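Local coordinates for protein Csc2 (PDB 4TXD) that probably binds CRISPR RNA as the Cas7-family backbone protein of a type I-D interference complex, and carries a bound zinc ion, at residues 105-108 and 109-113; 291-295 and 296-300; 315-318 and 319-323; 342-345 and 346-349. One frame throughout, in Å; residues are numbered along the deposited sequence.

Interaction 1 of 4, residues 105-108 and 109-113; sequences MLQL and LREYR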
loop_
_atom_site.group_PDB
_atom_site.type_symbol
_atom_site.label_atom_id
_atom_site.label_comp_id
_atom_site.label_asym_id
_atom_site.label_seq_id
_atom_site.Cartn_x
_atom_site.Cartn_y
_atom_site.Cartn_z
ATOM N N MET A 105 4.256 4.966 4.029
ATOM C CA MET A 105 3.323 6.067 4.272
ATOM C C MET A 105 3.525 6.639 5.665
ATOM O O MET A 105 3.483 7.861 5.862
ATOM C CB MET A 105 1.863 5.625 4.103
ATOM C CG MET A 105 0.880 6.781 4.397
ATOM S SD MET A 105 -0.863 6.419 4.126
ATOM C CE MET A 105 -0.915 6.324 2.340
ATOM N N LEU A 106 3.788 5.770 6.610
ATOM C CA LEU A 106 4.044 6.169 7.957
ATOM C C LEU A 106 5.303 7.037 8.060
ATOM O O LEU A 106 5.346 7.998 8.800
ATOM C CB LEU A 106 4.133 4.959 8.849
ATOM C CG LEU A 106 4.500 5.243 10.279
ATOM C CD1 LEU A 106 3.705 6.398 10.848
ATOM C CD2 LEU A 106 4.433 4.039 11.173
ATOM N N GLN A 107 6.318 6.682 7.291
ATOM C CA GLN A 107 7.572 7.441 7.339
ATOM C C GLN A 107 7.348 8.807 6.698
ATOM O O GLN A 107 7.861 9.818 7.181
ATOM C CB GLN A 107 8.711 6.668 6.656
ATOM C CG GLN A 107 10.114 7.269 6.866
ATOM C CD GLN A 107 10.488 7.430 8.334
ATOM O OE1 GLN A 107 10.116 6.616 9.189
ATOM N NE2 GLN A 107 11.221 8.499 8.635
ATOM N N LEU A 108 6.557 8.843 5.629
ATOM C CA LEU A 108 6.226 10.095 4.973
ATOM C C LEU A 108 5.421 10.978 5.928
ATOM O O LEU A 108 5.636 12.190 5.974
ATOM C CB LEU A 108 5.458 9.846 3.673
ATOM C CG LEU A 108 6.273 9.144 2.570
ATOM C CD1 LEU A 108 5.393 8.820 1.393
ATOM C CD2 LEU A 108 7.438 10.026 2.117
ATOM N N LEU A 109 4.514 10.369 6.698
ATOM C CA LEU A 109 3.733 11.105 7.704
ATOM C C LEU A 109 4.622 11.684 8.787
ATOM O O LEU A 109 4.389 12.800 9.270
ATOM C CB LEU A 109 2.670 10.205 8.355
ATOM C CG LEU A 109 1.473 9.885 7.469
ATOM C CD1 LEU A 109 0.661 8.719 8.050
ATOM C CD2 LEU A 109 0.617 11.135 7.294
ATOM N N ARG A 110 5.628 10.916 9.191
ATOM C CA ARG A 110 6.577 11.409 10.175
ATOM C C ARG A 110 7.380 12.587 9.623
ATOM O O ARG A 110 7.638 13.560 10.334
ATOM C CB ARG A 110 7.504 10.295 10.621
ATOM C CG ARG A 110 6.873 9.354 11.619
ATOM C CD ARG A 110 7.710 8.105 11.770
ATOM N NE ARG A 110 7.155 7.191 12.761
ATOM C CZ ARG A 110 7.443 5.893 12.814
ATOM N NH1 ARG A 110 8.269 5.358 11.918
ATOM N NH2 ARG A 110 6.899 5.125 13.753
ATOM N N GLU A 111 7.750 12.516 8.351
ATOM C CA GLU A 111 8.493 13.608 7.731
ATOM C C GLU A 111 7.613 14.833 7.510
ATOM O O GLU A 111 8.096 15.972 7.558
ATOM C CB GLU A 111 9.120 13.147 6.415
ATOM C CG GLU A 111 10.292 12.187 6.656
ATOM C CD GLU A 111 10.933 11.676 5.373
ATOM O OE1 GLU A 111 10.556 12.131 4.261
ATOM O OE2 GLU A 111 11.820 10.809 5.497
ATOM N N TYR A 112 6.324 14.608 7.272
ATOM C CA TYR A 112 5.384 15.712 7.170
ATOM C C TYR A 112 5.345 16.436 8.501
ATOM O O TYR A 112 5.461 17.669 8.563
ATOM C CB TYR A 112 3.986 15.234 6.784
ATOM C CG TYR A 112 2.942 16.325 6.907
ATOM C CD1 TYR A 112 2.838 17.319 5.940
ATOM C CD2 TYR A 112 2.061 16.363 7.991
ATOM C CE1 TYR A 112 1.889 18.327 6.041
ATOM C CE2 TYR A 112 1.103 17.370 8.099
ATOM C CZ TYR A 112 1.028 18.350 7.126
ATOM O OH TYR A 112 0.092 19.356 7.221
ATOM N N ARG A 113 5.201 15.651 9.563
ATOM C CA ARG A 113 5.160 16.186 10.918
ATOM C C ARG A 113 6.381 17.044 11.220
ATOM O O ARG A 113 6.276 18.116 11.815
ATOM C CB ARG A 113 5.068 15.050 11.933
ATOM C CG ARG A 113 5.153 15.497 13.378
ATOM C CD ARG A 113 5.539 14.343 14.273
ATOM N NE ARG A 113 6.881 13.869 13.954
ATOM C CZ ARG A 113 7.299 12.618 14.110
ATOM N NH1 ARG A 113 6.471 11.687 14.577
ATOM N NH2 ARG A 113 8.545 12.294 13.785
#
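Residues 105-113 form regular alpha-helix, Leu-109 N, Arg-110 N, Glu-111 N and Tyr-112 N each donating to the carbonyl four residues back, from Met-105 O to Leu-108 O. Between successive turns, Leu-106 packs against Arg-110. Its CD2 lies over one face of the guanidinium, toward the rim, 3.7 Å from Arg-110 NH2, while CG packs 3.9 Å from Arg-110 CZ. The arginine reaches this point because its chain runs straight from CG to NE (chi2 167°, chi3 178°), back along the helix. At the guanidinium edge, in plane, Gln-107 OE1 approaches Arg-110 NH1 to 3.5 Å; this oxygen also takes a weak bond from Arg-103 NH1. On the buried side Met-105 CG meets Leu-109 CD1 at 4.1 Å. The flexible methionine suits packing against helices 169-174 and 252-263, whereas Leu-109 packs on Pro-169 and Phe-344. Leu-106 and Leu-109 also lie beside the zinc ligands Cys-146 and Cys-168, respectively. The chemistry therefore implies an amphipathic helix: aliphatic groups back the metal site, while Arg-110 bonds through NE to Asn-145 OD1, next to Cys-146, and more weakly through NH2 to the Cys-146 carbonyl, which probably helps to position that chain.

Interaction 2 of 4, residues 291-295 and 296-300; sequences ASTTA and YDLAA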
loop_
_atom_site.group_PDB
_atom_site.type_symbol
_atom_site.label_atom_id
_atom_site.label_comp_id
_atom_site.label_asym_id
_atom_site.label_seq_id
_atom_site.Cartn_x
_atom_site.Cartn_y
_atom_site.Cartn_z
ATOM N N ALA A 291 -12.441 -5.538 -12.231
ATOM C CA ALA A 291 -11.026 -5.484 -12.579
ATOM C C ALA A 291 -10.819 -5.941 -14.017
ATOM O O ALA A 291 -11.541 -6.802 -14.509
ATOM C CB ALA A 291 -10.215 -6.344 -11.625
ATOM N N SER A 292 -9.831 -5.371 -14.690
ATOM C CA SER A 292 -9.591 -5.725 -16.076
ATOM C C SER A 292 -8.403 -6.678 -16.229
ATOM O O SER A 292 -8.234 -7.292 -17.281
ATOM C CB SER A 292 -9.373 -4.461 -16.906
ATOM O OG SER A 292 -8.272 -3.719 -16.412
ATOM N N THR A 293 -7.595 -6.824 -15.182
ATOM C CA THR A 293 -6.400 -7.672 -15.283
ATOM C C THR A 293 -5.919 -8.130 -13.901
ATOM O O THR A 293 -6.557 -7.825 -12.896
ATOM C CB THR A 293 -5.261 -6.940 -16.040
ATOM O OG1 THR A 293 -4.194 -7.859 -16.309
ATOM C CG2 THR A 293 -4.729 -5.739 -15.262
ATOM N N THR A 294 -4.834 -8.903 -13.854
ATOM C CA THR A 294 -4.242 -9.331 -12.580
ATOM C C THR A 294 -2.735 -9.336 -12.734
ATOM O O THR A 294 -2.229 -9.519 -13.844
ATOM C CB THR A 294 -4.694 -10.754 -12.119
ATOM O OG1 THR A 294 -4.110 -11.755 -12.963
ATOM C CG2 THR A 294 -6.231 -10.917 -12.096
ATOM N N ALA A 295 -2.013 -9.180 -11.647
ATOM C CA ALA A 295 -0.580 -9.212 -11.709
ATOM C C ALA A 295 -0.083 -10.540 -12.287
ATOM O O ALA A 295 0.805 -10.565 -13.073
ATOM C CB ALA A 295 0.010 -8.989 -10.348
ATOM N N TYR A 296 -0.693 -11.622 -11.866
ATOM C CA TYR A 296 -0.361 -12.928 -12.385
ATOM C C TYR A 296 -0.445 -13.014 -13.905
ATOM O O TYR A 296 0.446 -13.463 -14.523
ATOM C CB TYR A 296 -1.226 -14.024 -11.782
ATOM C CG TYR A 296 -0.927 -15.382 -12.375
ATOM C CD1 TYR A 296 0.063 -16.171 -11.869
ATOM C CD2 TYR A 296 -1.608 -15.843 -13.464
ATOM C CE1 TYR A 296 0.352 -17.382 -12.408
ATOM C CE2 TYR A 296 -1.318 -17.055 -14.018
ATOM C CZ TYR A 296 -0.334 -17.826 -13.482
ATOM O OH TYR A 296 -0.050 -19.019 -14.006
ATOM N N ASP A 297 -1.563 -12.597 -14.469
ATOM C CA ASP A 297 -1.747 -12.690 -15.897
ATOM C C ASP A 297 -0.725 -11.850 -16.635
ATOM O O ASP A 297 -0.218 -12.243 -17.627
ATOM C CB ASP A 297 -3.175 -12.325 -16.296
ATOM C CG ASP A 297 -4.171 -13.319 -15.815
ATOM O OD1 ASP A 297 -3.847 -14.477 -15.706
ATOM O OD2 ASP A 297 -5.290 -12.945 -15.554
ATOM N N LEU A 298 -0.428 -10.686 -16.102
ATOM C CA LEU A 298 0.519 -9.806 -16.729
ATOM C C LEU A 298 1.913 -10.408 -16.725
ATOM O O LEU A 298 2.605 -10.371 -17.690
ATOM C CB LEU A 298 0.503 -8.449 -16.064
ATOM C CG LEU A 298 -0.775 -7.637 -16.251
ATOM C CD1 LEU A 298 -0.769 -6.397 -15.403
ATOM C CD2 LEU A 298 -0.945 -7.266 -17.696
ATOM N N ALA A 299 2.293 -10.973 -15.609
ATOM C CA ALA A 299 3.575 -11.604 -15.488
ATOM C C ALA A 299 3.681 -12.815 -16.407
ATOM O O ALA A 299 4.658 -13.003 -17.029
ATOM C CB ALA A 299 3.850 -11.995 -14.066
ATOM N N ALA A 300 2.640 -13.609 -16.462
ATOM C CA ALA A 300 2.629 -14.787 -17.303
ATOM C C ALA A 300 2.814 -14.423 -18.764
ATOM O O ALA A 300 3.503 -15.080 -19.469
ATOM C CB ALA A 300 1.373 -15.589 -17.093
#
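Thr-294 and Asp-297 meet at the start of helix 295-301, where Thr-294 OG1 accepts from Asp-297 N at 3.1 Å with a nearly straight N-H...O angle of 166°. A chi1 of 71° sets this hydroxyl between the backbone N and the carbonyl carbon, facing the first turn. The solvent side of the contact is the exposed Asp-297 carboxylate: its OD2 comes within 3.1 Å of Thr-294 OG1, at best a weak bond, and its charge, near the helix N-terminus, is probably favoured by the helix dipole. Threonine is a classic N-cap, short enough to turn its oxygen onto an amide of the first turn, where the helix's own i to i-4 bonding has not yet begun. The helix proper then begins with Leu-298 N to Thr-294 O at 3.1 Å and Ala-299 N to Ala-295 O at 3.0 Å.

The tight side is buried. Thr-293 crosses Leu-298 at about a right angle, its OG1 3.4 Å from Leu-298 CG and its methyl CG2 4.0 Å from Leu-298 CD1. Leucine suits this spot because its branched end also reaches Ile-242 of strand 240-247 and Leu-314 of helix 307-321. Ala-295 and Ala-299, one turn apart, are small enough to let the helix lie close on Phe-203 of strand 197-204, and Ala-295 N donates to Asp-200 OD2 from the same strand.

Interaction 3 of 4, residues 315-318 and 319-323; sequences KERL and EKLGF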
loop_
_atom_site.group_PDB
_atom_site.type_symbol
_atom_site.label_atom_id
_atom_site.label_comp_id
_atom_site.label_asym_id
_atom_site.label_seq_id
_atom_site.Cartn_x
_atom_site.Cartn_y
_atom_site.Cartn_z
ATOM N N LYS A 315 3.335 -1.412 -21.004
ATOM C CA LYS A 315 2.772 -0.153 -21.409
ATOM C C LYS A 315 1.827 -0.318 -22.571
ATOM O O LYS A 315 0.802 0.284 -22.586
ATOM C CB LYS A 315 3.852 0.845 -21.726
ATOM C CG LYS A 315 4.570 1.327 -20.494
ATOM C CD LYS A 315 5.369 2.560 -20.781
ATOM C CE LYS A 315 6.287 2.895 -19.638
ATOM N NZ LYS A 315 7.205 4.029 -19.870
ATOM N N GLU A 316 2.166 -1.161 -23.532
ATOM C CA GLU A 316 1.268 -1.420 -24.632
ATOM C C GLU A 316 0.025 -2.162 -24.177
ATOM O O GLU A 316 -1.059 -1.848 -24.572
ATOM C CB GLU A 316 1.936 -2.221 -25.733
ATOM C CG GLU A 316 3.279 -1.711 -26.180
ATOM C CD GLU A 316 3.845 -2.509 -27.332
ATOM O OE1 GLU A 316 3.442 -3.660 -27.537
ATOM O OE2 GLU A 316 4.681 -1.984 -28.042
ATOM N N ARG A 317 0.205 -3.167 -23.349
ATOM C CA ARG A 317 -0.910 -3.945 -22.873
ATOM C C ARG A 317 -1.876 -3.103 -22.054
ATOM O O ARG A 317 -3.064 -3.248 -22.165
ATOM C CB ARG A 317 -0.427 -5.129 -22.060
ATOM C CG ARG A 317 -1.515 -5.980 -21.492
ATOM C CD ARG A 317 -2.145 -6.861 -22.532
ATOM N NE ARG A 317 -3.104 -7.749 -21.947
ATOM C CZ ARG A 317 -4.336 -7.945 -22.394
ATOM N NH1 ARG A 317 -4.792 -7.311 -23.462
ATOM N NH2 ARG A 317 -5.127 -8.781 -21.755
ATOM N N LEU A 318 -1.339 -2.219 -21.248
ATOM C CA LEU A 318 -2.166 -1.400 -20.412
ATOM C C LEU A 318 -2.989 -0.450 -21.275
ATOM O O LEU A 318 -4.118 -0.210 -21.004
ATOM C CB LEU A 318 -1.339 -0.653 -19.387
ATOM C CG LEU A 318 -0.719 -1.549 -18.309
ATOM C CD1 LEU A 318 0.049 -0.757 -17.306
ATOM C CD2 LEU A 318 -1.743 -2.400 -17.620
ATOM N N GLU A 319 -2.386 0.056 -22.325
ATOM C CA GLU A 319 -3.111 0.927 -23.243
ATOM C C GLU A 319 -4.277 0.181 -23.875
ATOM O O GLU A 319 -5.408 0.673 -23.878
ATOM C CB GLU A 319 -2.193 1.478 -24.329
ATOM C CG GLU A 319 -2.889 2.475 -25.249
ATOM C CD GLU A 319 -1.993 2.954 -26.371
ATOM O OE1 GLU A 319 -2.281 2.616 -27.540
ATOM O OE2 GLU A 319 -1.004 3.665 -26.087
ATOM N N LYS A 320 -4.012 -1.016 -24.386
ATOM C CA LYS A 320 -5.077 -1.828 -24.959
ATOM C C LYS A 320 -6.175 -2.149 -23.943
ATOM O O LYS A 320 -7.334 -2.345 -24.318
ATOM C CB LYS A 320 -4.519 -3.129 -25.538
ATOM C CG LYS A 320 -3.501 -2.933 -26.644
ATOM C CD LYS A 320 -3.358 -4.198 -27.482
ATOM C CE LYS A 320 -2.081 -4.188 -28.312
ATOM N NZ LYS A 320 -0.868 -4.404 -27.469
ATOM N N LEU A 321 -5.815 -2.204 -22.663
ATOM C CA LEU A 321 -6.773 -2.541 -21.611
ATOM C C LEU A 321 -7.590 -1.328 -21.165
ATOM O O LEU A 321 -8.536 -1.465 -20.390
ATOM C CB LEU A 321 -6.052 -3.154 -20.403
ATOM C CG LEU A 321 -5.714 -4.643 -20.515
ATOM C CD1 LEU A 321 -4.943 -5.117 -19.288
ATOM C CD2 LEU A 321 -6.976 -5.450 -20.703
ATOM N N GLY A 322 -7.214 -0.148 -21.646
ATOM C CA GLY A 322 -7.958 1.060 -21.348
ATOM C C GLY A 322 -7.462 1.784 -20.113
ATOM O O GLY A 322 -8.193 2.578 -19.525
ATOM N N PHE A 323 -6.223 1.496 -19.719
ATOM C CA PHE A 323 -5.572 2.173 -18.600
ATOM C C PHE A 323 -5.091 3.567 -18.976
ATOM O O PHE A 323 -4.646 3.799 -20.097
ATOM C CB PHE A 323 -4.369 1.359 -18.097
ATOM C CG PHE A 323 -4.719 0.278 -17.114
ATOM C CD1 PHE A 323 -5.405 -0.863 -17.517
ATOM C CD2 PHE A 323 -4.316 0.387 -15.788
ATOM C CE1 PHE A 323 -5.721 -1.869 -16.607
ATOM C CE2 PHE A 323 -4.619 -0.605 -14.870
ATOM C CZ PHE A 323 -5.328 -1.739 -15.275
HETATM O O HOH W 1 -1.105 -0.461 -27.226
#
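Leu-318 O is gripped by two amides at the end of helix 307-321: Phe-323 N donates to it at 3.0 Å with an angle of 159°, and Leu-321 N adds a weak bond at 3.1 Å. Leu-321 N also donates to Arg-317 O, so its proton is shared between two carbonyls of the last turn. The Phe-323 bond, together with the one from Gly-322 N to Glu-319 O, makes a Schellman motif. Gly-322 turns the chain out of the helix at a positive phi of 91°, where a side chain would press on the carbonyl oxygen before it, hence glycine. The turn brings Phe-323 back beneath Leu-318, whose CD2 lies over the centre of the ring in a CH-pi contact, 3.9 Å from the ring centroid and 9° off its normal. Both pack on Val-56 of strand 52-61, apolar residues fitting a helix end pressed to a sheet.

On the flank facing residues 291-300, Leu-321 CD2 lies over one face of the Arg-317 guanidinium, toward its rim, 4.0 Å from Arg-317 CZ. A bend at chi2 swings the arginine along the helix, and its NE forms a salt bridge with Glu-301. Lys-320 NZ stays 4.4 Å from Glu-316 OE1, opposite charges near each other but not bridged, as befits exposed, flexible chains. A water donates to Glu-316 O at 3.0 Å and weakly to Glu-319 OE1.

Interaction 4 of 4, residues 342-345 and 346-349; sequences GLFK and DLWR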
loop_
_atom_site.group_PDB
_atom_site.type_symbol
_atom_site.label_atom_id
_atom_site.label_comp_id
_atom_site.label_asym_id
_atom_site.label_seq_id
_atom_site.Cartn_x
_atom_site.Cartn_y
_atom_site.Cartn_z
ATOM N N GLY A 342 0.711 21.221 1.828
ATOM C CA GLY A 342 0.541 20.443 0.612
ATOM C C GLY A 342 -0.448 19.291 0.767
ATOM O O GLY A 342 -1.292 19.295 1.666
ATOM N N LEU A 343 -0.341 18.303 -0.117
ATOM C CA LEU A 343 -1.257 17.156 -0.126
ATOM C C LEU A 343 -1.435 16.449 1.230
ATOM O O LEU A 343 -2.526 15.959 1.528
ATOM C CB LEU A 343 -0.796 16.120 -1.160
ATOM C CG LEU A 343 -1.682 14.872 -1.251
ATOM C CD1 LEU A 343 -2.602 14.967 -2.459
ATOM C CD2 LEU A 343 -0.848 13.602 -1.285
ATOM N N PHE A 344 -0.387 16.373 2.039
ATOM C CA PHE A 344 -0.501 15.595 3.275
ATOM C C PHE A 344 -1.375 16.295 4.307
ATOM O O PHE A 344 -1.843 15.668 5.260
ATOM C CB PHE A 344 0.872 15.280 3.872
ATOM C CG PHE A 344 1.430 13.941 3.412
ATOM C CD1 PHE A 344 1.404 13.600 2.067
ATOM C CD2 PHE A 344 1.949 13.032 4.320
ATOM C CE1 PHE A 344 1.895 12.368 1.629
ATOM C CE2 PHE A 344 2.444 11.792 3.893
ATOM C CZ PHE A 344 2.417 11.463 2.544
ATOM N N LYS A 345 -1.608 17.588 4.115
ATOM C CA LYS A 345 -2.580 18.284 4.942
ATOM C C LYS A 345 -3.975 17.788 4.579
ATOM O O LYS A 345 -4.792 17.485 5.451
ATOM C CB LYS A 345 -2.476 19.802 4.758
ATOM C CG LYS A 345 -3.310 20.607 5.759
ATOM C CD LYS A 345 -3.235 22.105 5.444
ATOM C CE LYS A 345 -4.068 22.938 6.418
ATOM N NZ LYS A 345 -4.009 24.406 6.118
ATOM N N ASP A 346 -4.245 17.693 3.286
ATOM C CA ASP A 346 -5.540 17.223 2.843
ATOM C C ASP A 346 -5.707 15.739 3.168
ATOM O O ASP A 346 -6.818 15.279 3.426
ATOM C CB ASP A 346 -5.717 17.489 1.364
ATOM C CG ASP A 346 -5.652 18.965 1.046
ATOM O OD1 ASP A 346 -6.358 19.739 1.722
ATOM O OD2 ASP A 346 -4.878 19.353 0.149
ATOM N N LEU A 347 -4.595 15.014 3.187
ATOM C CA LEU A 347 -4.606 13.609 3.577
ATOM C C LEU A 347 -5.046 13.451 5.034
ATOM O O LEU A 347 -5.860 12.587 5.369
ATOM C CB LEU A 347 -3.225 12.985 3.376
ATOM C CG LEU A 347 -3.097 11.505 3.754
ATOM C CD1 LEU A 347 -3.950 10.611 2.832
ATOM C CD2 LEU A 347 -1.613 11.065 3.797
ATOM N N TRP A 348 -4.496 14.266 5.901
ATOM C CA TRP A 348 -4.857 14.244 7.306
ATOM C C TRP A 348 -6.327 14.670 7.497
ATOM O O TRP A 348 -7.057 14.036 8.196
ATOM C CB TRP A 348 -3.917 15.110 8.118
ATOM C CG TRP A 348 -2.841 14.458 8.861
ATOM C CD1 TRP A 348 -1.534 14.656 8.691
ATOM C CD2 TRP A 348 -2.957 13.547 9.948
ATOM N NE1 TRP A 348 -0.818 13.940 9.562
ATOM C CE2 TRP A 348 -1.667 13.239 10.358
ATOM C CE3 TRP A 348 -4.027 12.958 10.615
ATOM C CZ2 TRP A 348 -1.414 12.389 11.392
ATOM C CZ3 TRP A 348 -3.769 12.119 11.618
ATOM C CH2 TRP A 348 -2.485 11.828 12.007
ATOM N N ARG A 349 -6.744 15.727 6.828
ATOM C CA ARG A 349 -8.162 16.118 6.833
ATOM C C ARG A 349 -9.069 14.950 6.441
ATOM O O ARG A 349 -10.108 14.717 7.061
ATOM C CB ARG A 349 -8.428 17.284 5.872
ATOM C CG ARG A 349 -7.993 18.671 6.359
ATOM C CD ARG A 349 -8.146 19.722 5.244
ATOM N NE ARG A 349 -9.477 19.688 4.651
ATOM C CZ ARG A 349 -9.740 19.401 3.375
ATOM N NH1 ARG A 349 -8.762 19.143 2.520
ATOM N NH2 ARG A 349 -10.992 19.383 2.947
#
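Asp-346 touches the preceding turn through CB, 3.5 Å from Leu-343 O, in the opening turn of helix 343-365. With CG anti to the carbonyl carbon (chi1 -61°), its carboxylate lies to the side of the helix where Arg-349, three residues on, can meet it. Leu-347 follows, its N donating to Leu-343 O at 2.8 Å, in the carbonyl plane. Its side chain runs alongside that of Phe-344, both pointing the same way, and CD2 sits over the centre of the phenyl ring in a CH-pi contact, 4.0 Å from the Phe-344 ring centroid and 5° off its normal. A methyl of leucine's branched end suits such a flat surface. Trp-348 N donates to Phe-344 O at 3.1 Å from above the carbonyl plane, and Trp-348 CD1 lies 3.6 Å from the same oxygen, while the rest of the indole leads away from this turn. Arg-349 N bonds almost straight to Lys-345 O, at 174°. The arginine chain bends at chi3, bringing NH1 to Asp-346 OD1 in a salt bridge whose hydrogen bond is weak because its angle is poor. Around the turn, Phe-344 packs on Leu-108, Leu-109 and Tyr-112 of helix 94-115, and Leu-347 on Ala-257 of helix 252-263. The broad indole of Trp-348 fills between Leu-124 and Val-128 of helix 118-134 and the zinc ligand Cys-168, meeting Trp-144 edge-to-face.

In the fold
The four contacts form two pairs on different sides of the molecule. Interactions 1 and 4 lie with centres about 11 Å apart and join helices 94-115 and 343-365: Tyr-112 OH meets Lys-345 CB at 3.6 Å, and both contacts border the zinc site. Interaction 1 is buried; the other three are partly buried. Interactions 2 and 3, about 12 Å apart between centres, hold consecutive helices near the antiparallel sheet, where Thr-293 CB packs 3.7 Å from Leu-321 CD1. Their chemistry is that of helix ends, an N-cap in one and a Schellman motif in the other. A leucine methyl over an aromatic face recurs in interactions 3 and 4, and leucine on a guanidinium in 1 and 3.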